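Local atomic coordinates of beta-lactamase (Nostoc sp., PDB entry 6NHS), a protein that probably hydrolyses the beta-lactam ring of penicillin-type antibiotics, as a class D serine beta-lactamase. Residues Y40-K45 and N225-F230; P196-R201 and G219-N224. One frame throughout, in Å; residues are numbered along the deposited sequence.

Contact 1 (Y40-K45 and N225-F230); sequences YDRNNK and NNVYFF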
# COMPACT_ATOMS: atom_id res chain seq x y z
N TYR A 40 -12.18 -3.80 7.48
CA TYR A 40 -12.81 -5.11 7.36
C TYR A 40 -12.38 -5.99 8.52
O TYR A 40 -11.18 -6.28 8.68
CB TYR A 40 -12.46 -5.77 6.03
CG TYR A 40 -13.07 -7.14 5.87
CD1 TYR A 40 -14.44 -7.30 5.80
CD2 TYR A 40 -12.27 -8.28 5.79
CE1 TYR A 40 -15.01 -8.55 5.66
CE2 TYR A 40 -12.83 -9.54 5.65
CZ TYR A 40 -14.20 -9.66 5.58
OH TYR A 40 -14.78 -10.90 5.44
N ASP A 41 -13.35 -6.41 9.33
CA ASP A 41 -13.15 -7.30 10.46
C ASP A 41 -13.17 -8.74 9.93
O ASP A 41 -14.22 -9.23 9.50
CB ASP A 41 -14.26 -7.05 11.49
CG ASP A 41 -14.19 -7.97 12.71
OD1 ASP A 41 -13.67 -9.11 12.64
OD2 ASP A 41 -14.71 -7.55 13.76
N ARG A 42 -12.02 -9.41 9.97
CA ARG A 42 -11.92 -10.72 9.34
C ARG A 42 -12.77 -11.76 10.06
O ARG A 42 -13.54 -12.49 9.42
CB ARG A 42 -10.47 -11.19 9.30
CG ARG A 42 -10.32 -12.52 8.56
CD ARG A 42 -9.03 -13.22 8.91
NE ARG A 42 -9.00 -13.65 10.30
CZ ARG A 42 -7.94 -14.19 10.88
NH1 ARG A 42 -7.99 -14.56 12.16
NH2 ARG A 42 -6.82 -14.36 10.19
N ASN A 43 -12.65 -11.84 11.39
CA ASN A 43 -13.34 -12.88 12.14
C ASN A 43 -14.86 -12.75 12.01
O ASN A 43 -15.58 -13.75 11.95
CB ASN A 43 -12.93 -12.83 13.61
CG ASN A 43 -11.51 -13.33 13.85
OD1 ASN A 43 -10.80 -13.68 12.91
ND2 ASN A 43 -11.10 -13.36 15.11
N ASN A 44 -15.36 -11.52 11.99
CA ASN A 44 -16.80 -11.28 11.94
C ASN A 44 -17.31 -10.98 10.54
O ASN A 44 -18.53 -10.83 10.36
CB ASN A 44 -17.16 -10.13 12.89
CG ASN A 44 -16.84 -10.45 14.33
OD1 ASN A 44 -17.21 -11.52 14.82
ND2 ASN A 44 -16.13 -9.56 15.00
N LYS A 45 -16.43 -10.91 9.55
CA LYS A 45 -16.79 -10.62 8.16
C LYS A 45 -17.68 -9.38 8.06
O LYS A 45 -18.73 -9.38 7.41
CB LYS A 45 -17.46 -11.84 7.51
CG LYS A 45 -16.61 -13.09 7.59
CD LYS A 45 -17.11 -14.21 6.70
CE LYS A 45 -15.97 -15.18 6.41
NZ LYS A 45 -16.40 -16.38 5.65
N ASN A 225 -6.60 -11.49 18.60
CA ASN A 225 -6.79 -12.71 17.81
C ASN A 225 -7.68 -12.47 16.58
O ASN A 225 -8.36 -13.38 16.11
CB ASN A 225 -7.36 -13.85 18.66
CG ASN A 225 -6.31 -14.51 19.52
OD1 ASN A 225 -5.15 -14.63 19.12
ND2 ASN A 225 -6.70 -14.94 20.71
N ASN A 226 -7.66 -11.25 16.06
CA ASN A 226 -8.43 -10.87 14.89
C ASN A 226 -7.50 -10.10 13.95
O ASN A 226 -6.39 -9.72 14.31
CB ASN A 226 -9.64 -10.01 15.28
CG ASN A 226 -10.77 -10.08 14.26
OD1 ASN A 226 -10.60 -10.56 13.15
ND2 ASN A 226 -11.94 -9.59 14.65
N VAL A 227 -7.96 -9.90 12.72
CA VAL A 227 -7.24 -9.09 11.74
C VAL A 227 -8.20 -8.05 11.20
O VAL A 227 -9.30 -8.39 10.75
CB VAL A 227 -6.66 -9.94 10.60
CG1 VAL A 227 -5.94 -9.05 9.58
CG2 VAL A 227 -5.73 -11.01 11.14
N TYR A 228 -7.80 -6.79 11.24
CA TYR A 228 -8.60 -5.68 10.74
C TYR A 228 -7.87 -5.08 9.54
O TYR A 228 -6.87 -4.37 9.71
CB TYR A 228 -8.85 -4.65 11.83
CG TYR A 228 -9.45 -5.25 13.08
CD1 TYR A 228 -8.64 -5.73 14.10
CD2 TYR A 228 -10.83 -5.36 13.23
CE1 TYR A 228 -9.19 -6.29 15.24
CE2 TYR A 228 -11.38 -5.92 14.36
CZ TYR A 228 -10.56 -6.38 15.37
OH TYR A 228 -11.11 -6.95 16.50
N PHE A 229 -8.36 -5.38 8.35
CA PHE A 229 -7.82 -4.79 7.13
C PHE A 229 -8.37 -3.38 6.97
O PHE A 229 -9.54 -3.12 7.28
CB PHE A 229 -8.19 -5.65 5.91
CG PHE A 229 -7.68 -7.06 6.00
CD1 PHE A 229 -6.41 -7.39 5.53
CD2 PHE A 229 -8.45 -8.06 6.58
CE1 PHE A 229 -5.93 -8.69 5.62
CE2 PHE A 229 -7.98 -9.36 6.68
CZ PHE A 229 -6.71 -9.68 6.20
N PHE A 230 -7.53 -2.46 6.50
CA PHE A 230 -7.96 -1.07 6.35
C PHE A 230 -7.40 -0.47 5.07
O PHE A 230 -6.34 -0.86 4.58
CB PHE A 230 -7.53 -0.21 7.56
CG PHE A 230 -6.04 -0.14 7.77
CD1 PHE A 230 -5.27 0.79 7.09
CD2 PHE A 230 -5.42 -1.00 8.66
CE1 PHE A 230 -3.90 0.85 7.29
CE2 PHE A 230 -4.04 -0.94 8.87
CZ PHE A 230 -3.28 -0.01 8.18
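The side-chain amides of Asn43 and Asn226 meet tip to tip and stack, their planes 16° apart. Asn43 OD1 and Asn226 OD1, both acceptors, lie 3.1 Å apart without a bond. Asn226 OD1 takes Asn43 N at 3.0 Å and, on the opposite face of its plane, the backbone N of Val227. Asn43 OD1 sits at the edge of the Arg42 guanidinium, in its plane, and accepts from both NE and NH1. One face of that guanidinium carries Val227 CG2, 3.6 Å from Arg42 NH2. The Tyr40 and Phe229 rings lie side by side, with Phe229 CD2 at the tyrosine edge, 3.9 Å from Tyr40 CD2. Val227 CG1 lies over one face of the Phe229 ring, 3.5 Å above its plane and offset toward the rim.

With CG anti to its backbone N (chi1 178°), Asp41 reaches toward Asn226. Its OD1 receives Asn226 ND2 at 2.7 Å, from above the carboxylate plane. Asn44 N, three residues on, bonds to Asp41 OD1 from the opposite face, an Asx motif, and Asn44 ND2 bonds to Asp41 OD2. Asn43 ND2 donates to Asn225 O at 2.9 Å. The turn after strand 35-41 is thus tied to the start of strand 226-236 by bonds in which side chains take part.

Behind the turn, Tyr40 and Phe229 form an antiparallel hydrogen-bonded pair, and Arg42 N still reaches Val227 O at 3.0 Å. Helix 161-172 covers the Tyr40 and Phe229 face, with Ile165 against both side chains and His172 against Arg42 and Val227. Strand 213-223 flanks strand 226-236, where Tyr220 and Glu222 touch Val227.

Contact 2 (P196-R201 and G219-N224); sequences PNYVLR and GYLEQN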
# COMPACT_ATOMS: atom_id res chain seq x y z
N PRO A 196 3.26 -5.10 22.55
CA PRO A 196 2.80 -6.42 22.98
C PRO A 196 1.35 -6.71 22.64
O PRO A 196 0.96 -7.88 22.57
CB PRO A 196 3.02 -6.40 24.50
CG PRO A 196 4.14 -5.46 24.68
CD PRO A 196 3.97 -4.39 23.64
N ASN A 197 0.53 -5.68 22.40
CA ASN A 197 -0.90 -5.85 22.18
C ASN A 197 -1.31 -5.93 20.71
O ASN A 197 -2.38 -6.46 20.42
CB ASN A 197 -1.68 -4.70 22.84
CG ASN A 197 -1.35 -4.55 24.31
OD1 ASN A 197 -0.91 -3.49 24.75
ND2 ASN A 197 -1.55 -5.62 25.07
N TYR A 198 -0.50 -5.41 19.79
CA TYR A 198 -0.93 -5.39 18.40
C TYR A 198 0.27 -5.29 17.47
O TYR A 198 1.34 -4.83 17.85
CB TYR A 198 -1.90 -4.23 18.13
CG TYR A 198 -1.32 -2.84 18.32
CD1 TYR A 198 -0.60 -2.21 17.31
CD2 TYR A 198 -1.51 -2.14 19.51
CE1 TYR A 198 -0.07 -0.94 17.48
CE2 TYR A 198 -0.99 -0.86 19.68
CZ TYR A 198 -0.27 -0.27 18.66
OH TYR A 198 0.27 0.99 18.82
N VAL A 199 0.05 -5.71 16.22
CA VAL A 199 1.01 -5.52 15.14
C VAL A 199 0.29 -4.77 14.02
O VAL A 199 -0.68 -5.28 13.45
CB VAL A 199 1.59 -6.85 14.62
CG1 VAL A 199 2.58 -6.59 13.48
CG2 VAL A 199 2.24 -7.63 15.75
N LEU A 200 0.76 -3.56 13.72
CA LEU A 200 0.18 -2.75 12.65
C LEU A 200 1.10 -2.81 11.44
O LEU A 200 2.27 -2.41 11.52
CB LEU A 200 -0.01 -1.31 13.12
CG LEU A 200 -0.55 -0.29 12.11
CD1 LEU A 200 -1.92 -0.71 11.62
CD2 LEU A 200 -0.60 1.11 12.73
N ARG A 201 0.58 -3.32 10.33
CA ARG A 201 1.29 -3.39 9.06
C ARG A 201 0.61 -2.49 8.05
O ARG A 201 -0.62 -2.37 8.04
CB ARG A 201 1.33 -4.83 8.53
CG ARG A 201 2.09 -5.82 9.41
CD ARG A 201 2.11 -7.20 8.77
NE ARG A 201 3.00 -8.14 9.46
CZ ARG A 201 2.66 -8.82 10.54
NH1 ARG A 201 1.46 -8.66 11.08
NH2 ARG A 201 3.52 -9.67 11.10
N GLY A 219 -3.35 -1.41 4.74
CA GLY A 219 -2.64 -2.44 5.48
C GLY A 219 -3.61 -3.25 6.33
O GLY A 219 -4.78 -3.38 5.99
N TYR A 220 -3.09 -3.78 7.43
CA TYR A 220 -3.95 -4.51 8.34
C TYR A 220 -3.36 -4.55 9.74
O TYR A 220 -2.14 -4.48 9.92
CB TYR A 220 -4.25 -5.94 7.84
CG TYR A 220 -3.05 -6.85 7.67
CD1 TYR A 220 -2.58 -7.63 8.72
CD2 TYR A 220 -2.40 -6.96 6.44
CE1 TYR A 220 -1.50 -8.48 8.56
CE2 TYR A 220 -1.32 -7.82 6.26
CZ TYR A 220 -0.88 -8.57 7.33
OH TYR A 220 0.19 -9.43 7.17
N LEU A 221 -4.25 -4.65 10.71
CA LEU A 221 -3.91 -4.65 12.12
C LEU A 221 -4.22 -6.02 12.70
O LEU A 221 -5.33 -6.53 12.53
CB LEU A 221 -4.70 -3.56 12.86
CG LEU A 221 -4.64 -3.54 14.38
CD1 LEU A 221 -3.24 -3.11 14.84
CD2 LEU A 221 -5.73 -2.63 14.92
N GLU A 222 -3.24 -6.61 13.37
CA GLU A 222 -3.44 -7.85 14.12
C GLU A 222 -3.58 -7.51 15.59
O GLU A 222 -2.64 -6.99 16.21
CB GLU A 222 -2.29 -8.83 13.90
CG GLU A 222 -2.23 -9.40 12.49
CD GLU A 222 -0.96 -10.19 12.24
OE1 GLU A 222 0.05 -9.91 12.91
OE2 GLU A 222 -0.97 -11.09 11.37
N GLN A 223 -4.76 -7.79 16.15
CA GLN A 223 -5.04 -7.48 17.55
C GLN A 223 -6.21 -8.34 18.01
O GLN A 223 -7.12 -8.62 17.22
CB GLN A 223 -5.36 -6.00 17.73
CG GLN A 223 -5.49 -5.55 19.19
CD GLN A 223 -5.46 -4.04 19.34
OE1 GLN A 223 -5.48 -3.30 18.36
NE2 GLN A 223 -5.38 -3.58 20.58
N ASN A 224 -6.16 -8.78 19.27
CA ASN A 224 -7.25 -9.53 19.90
C ASN A 224 -7.62 -10.77 19.09
O ASN A 224 -8.80 -11.09 18.91
CB ASN A 224 -8.47 -8.63 20.11
CG ASN A 224 -8.17 -7.41 20.95
OD1 ASN A 224 -7.30 -7.45 21.83
ND2 ASN A 224 -8.87 -6.32 20.69
O HOH W 1 -4.09 -8.26 21.19
O HOH W 2 -0.54 -6.65 11.00
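Arg201 and Glu222 form a salt bridge across the beta hairpin of strands 198-207 and 213-223, part of the central antiparallel sheet of the fold shared by serine beta-lactamases and penicillin-binding transpeptidases. Arg201 runs extended from CG to NE, then turns at its end (chi4 83°). This brings NH1 to Glu222 OE1 at 2.6 Å. Glu222 OE1 lies at the guanidinium edge, near its plane, but the carboxylate is turned 79° to it, and NH1 meets OE1 from above the carboxylate plane. Val199 CG1 lies over one guanidinium face. Arg201 NE is bonded to Gln187 O.

Tyr220, with CG between its backbone N and carbonyl carbon (chi1 60°), sends its ring across the arginine chain, OH 3.3 Å from Arg201 CD. Its ring also meets His172 edge-to-face.

On the other face of the sheet, Leu221 CD1 fits against Tyr198 CB at 3.7 Å and is 4.1 Å from Leu200 CB. Gln223 is extended beyond CG and lies alongside Tyr198. Their polar ends have other partners: Gln223 OE1 accepts from Leu259 N, and Tyr198 OH bonds to Glu193.

Val199 with Glu222 and Arg201 with Tyr220 are hydrogen-bonded pairs. Gly219 CA makes a CA-H...O contact with Arg201 O, 3.3 Å away. One water joins backbone and salt bridge: it donates to Val199 O and Tyr220 O and accepts from Arg201 NH1 at 2.8 Å.

Contacts 1 and 2 belong to one antiparallel sheet, and their centres are about 10 Å apart. Strands 213-223 and 226-236 follow each other in the chain and are neighbours in the sheet. Probable hydrogen bonds join them: Tyr228 N to Leu221 O at 2.8 Å and Phe230 N to Gly219 O at 2.9 Å. Phe230 also reaches into contact 2, with CE2 3.5 Å from Leu200 CD1. Along the chain contact 2 is nested within the loop closed by contact 1. Strand 198-207 continues past contact 2 to Lys203, of a KTG-type motif that, with Ser63 and Lys66, fits the likely active site of the family.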